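Local atomic coordinates of orotidine-5-phosphate decarboxylase/orotate phosphoribosyltransferase, putative (Ompdcase-oprtase, putative) (Leishmania infantum, PDB entry 3QW3), a protein that probably catalyses the decarboxylation of orotidine 5'-phosphate to UMP, this chain being the decarboxylase domain of a bifunctional UMP synthase. Residues Gln40-Ala45 / Ala72-Ile77. Numbering follows the deposited sequence.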
loop_
_atom_site.group_PDB
_atom_site.type_symbol
_atom_site.label_atom_id
_atom_site.label_comp_id
_atom_site.label_asym_id
_atom_site.label_seq_id
_atom_site.Cartn_x
_atom_site.Cartn_y
_atom_site.Cartn_z
ATOM N N GLN A 40 -19.923 -20.014 -10.627
ATOM C CA GLN A 40 -21.088 -19.316 -11.182
ATOM C C GLN A 40 -20.761 -18.316 -12.297
ATOM O O GLN A 40 -21.606 -18.044 -13.156
ATOM C CB GLN A 40 -21.857 -18.600 -10.069
ATOM C CG GLN A 40 -22.540 -19.527 -9.081
ATOM C CD GLN A 40 -22.989 -18.813 -7.823
ATOM O OE1 GLN A 40 -22.361 -17.852 -7.383
ATOM N NE2 GLN A 40 -24.077 -19.288 -7.230
ATOM N N THR A 41 -19.537 -17.783 -12.296
ATOM C CA THR A 41 -19.217 -16.615 -13.114
ATOM C C THR A 41 -18.122 -16.786 -14.174
ATOM O O THR A 41 -17.984 -15.927 -15.043
ATOM C CB THR A 41 -18.818 -15.401 -12.229
ATOM O OG1 THR A 41 -17.648 -15.731 -11.467
ATOM C CG2 THR A 41 -19.964 -15.003 -11.294
ATOM N N HIS A 42 -17.349 -17.868 -14.110
ATOM C CA HIS A 42 -16.137 -17.973 -14.941
ATOM C C HIS A 42 -16.379 -17.911 -16.456
ATOM O O HIS A 42 -15.536 -17.403 -17.190
ATOM C CB HIS A 42 -15.293 -19.197 -14.572
ATOM C CG HIS A 42 -15.918 -20.501 -14.953
ATOM N ND1 HIS A 42 -15.630 -21.144 -16.138
ATOM C CD2 HIS A 42 -16.817 -21.283 -14.310
ATOM C CE1 HIS A 42 -16.324 -22.264 -16.210
ATOM N NE2 HIS A 42 -17.053 -22.373 -15.113
ATOM N N GLU A 43 -17.529 -18.403 -16.918
ATOM C CA GLU A 43 -17.847 -18.346 -18.348
ATOM C C GLU A 43 -17.893 -16.909 -18.869
ATOM O O GLU A 43 -17.666 -16.665 -20.056
ATOM C CB GLU A 43 -19.168 -19.067 -18.648
ATOM N N TYR A 44 -18.141 -15.958 -17.965
ATOM C CA TYR A 44 -18.309 -14.557 -18.337
ATOM C C TYR A 44 -17.262 -13.619 -17.737
ATOM O O TYR A 44 -17.390 -12.401 -17.847
ATOM C CB TYR A 44 -19.730 -14.093 -17.993
ATOM C CG TYR A 44 -20.759 -14.922 -18.716
ATOM C CD1 TYR A 44 -21.045 -14.681 -20.059
ATOM C CD2 TYR A 44 -21.410 -15.978 -18.076
ATOM C CE1 TYR A 44 -21.970 -15.457 -20.745
ATOM C CE2 TYR A 44 -22.341 -16.759 -18.754
ATOM C CZ TYR A 44 -22.612 -16.489 -20.086
ATOM O OH TYR A 44 -23.530 -17.253 -20.772
ATOM N N ALA A 45 -16.215 -14.192 -17.149
ATOM C CA ALA A 45 -15.186 -13.398 -16.461
ATOM C C ALA A 45 -13.935 -13.205 -17.313
ATOM O O ALA A 45 -13.387 -14.173 -17.848
ATOM C CB ALA A 45 -14.827 -14.041 -15.132
ATOM N N ALA A 72 -7.846 -22.003 -7.690
ATOM C CA ALA A 72 -9.208 -22.388 -8.098
ATOM C C ALA A 72 -9.701 -21.696 -9.372
ATOM O O ALA A 72 -10.618 -22.187 -10.036
ATOM C CB ALA A 72 -10.193 -22.154 -6.962
ATOM N N VAL A 73 -9.100 -20.558 -9.707
ATOM C CA VAL A 73 -9.473 -19.828 -10.914
ATOM C C VAL A 73 -9.044 -20.635 -12.149
ATOM O O VAL A 73 -7.876 -21.019 -12.253
ATOM C CB VAL A 73 -8.847 -18.411 -10.927
ATOM C CG1 VAL A 73 -9.160 -17.685 -12.218
ATOM C CG2 VAL A 73 -9.337 -17.609 -9.717
ATOM N N PRO A 74 -9.992 -20.909 -13.074
ATOM C CA PRO A 74 -9.691 -21.690 -14.279
ATOM C C PRO A 74 -8.462 -21.199 -15.022
ATOM O O PRO A 74 -8.206 -19.993 -15.081
ATOM C CB PRO A 74 -10.934 -21.481 -15.150
ATOM C CG PRO A 74 -12.025 -21.288 -14.188
ATOM C CD PRO A 74 -11.418 -20.540 -13.016
ATOM N N ALA A 75 -7.702 -22.136 -15.583
ATOM C CA ALA A 75 -6.584 -21.787 -16.443
ATOM C C ALA A 75 -7.100 -20.892 -17.570
ATOM O O ALA A 75 -8.189 -21.122 -18.115
ATOM C CB ALA A 75 -5.920 -23.046 -17.004
ATOM N N GLY A 76 -6.336 -19.853 -17.879
ATOM C CA GLY A 76 -6.691 -18.917 -18.938
ATOM C C GLY A 76 -7.324 -17.619 -18.459
ATOM O O GLY A 76 -7.419 -16.664 -19.223
ATOM N N ILE A 77 -7.764 -17.581 -17.202
ATOM C CA ILE A 77 -8.352 -16.360 -16.643
ATOM C C ILE A 77 -7.368 -15.712 -15.670
ATOM O O ILE A 77 -7.024 -16.309 -14.650
ATOM C CB ILE A 77 -9.714 -16.610 -15.957
ATOM C CG1 ILE A 77 -10.656 -17.396 -16.888
ATOM C CG2 ILE A 77 -10.352 -15.267 -15.548
ATOM C CD1 ILE A 77 -11.978 -17.855 -16.225
#
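The side chains of His42 and Pro74 cross at about a right angle, with Pro74 CG coming to the imidazole obliquely. That one carbon sits 3.9 Å from His42 CB and 4.0 Å from His42 CG, so the proline touches the root of the side chain, while ND1 of His42 is a little farther, 4.1 Å from Pro74 CG. With His42 CG lying between the backbone N and the carbonyl carbon (chi1 70°), the ring comes beside Pro74 CG.

Ile77 fills in beside this pair. Its CG1 is anti to the carbonyl carbon and the chain is extended beyond it (chi2 172°), which carries CD1 to 3.9 Å from His42 CB and 3.7 Å from His42 O. The other branch, CG2, lies 4.0 Å from Ala45 O, which accepts a hydrogen bond from Arg10 NH2. What joins the two segments is van der Waals contact, burying 160 Å² summed over both sides. Pro74 and Ile77 present themselves together because they are the two ends of a type II beta turn, closed by Ile77 N to Pro74 O at 3.2 Å.

In this TIM-barrel domain the contact joins two successive helix-to-strand connections: the one from helix 27-41 to strand 47-50 and the loop between helix 60-72 and strand 80-85. Tyr48 of strand 47-50 touches both His42 and Ile77, Pro74 also rests on Ile38 of helix 27-41, and Ala45 touches Val18 of strand 16-20.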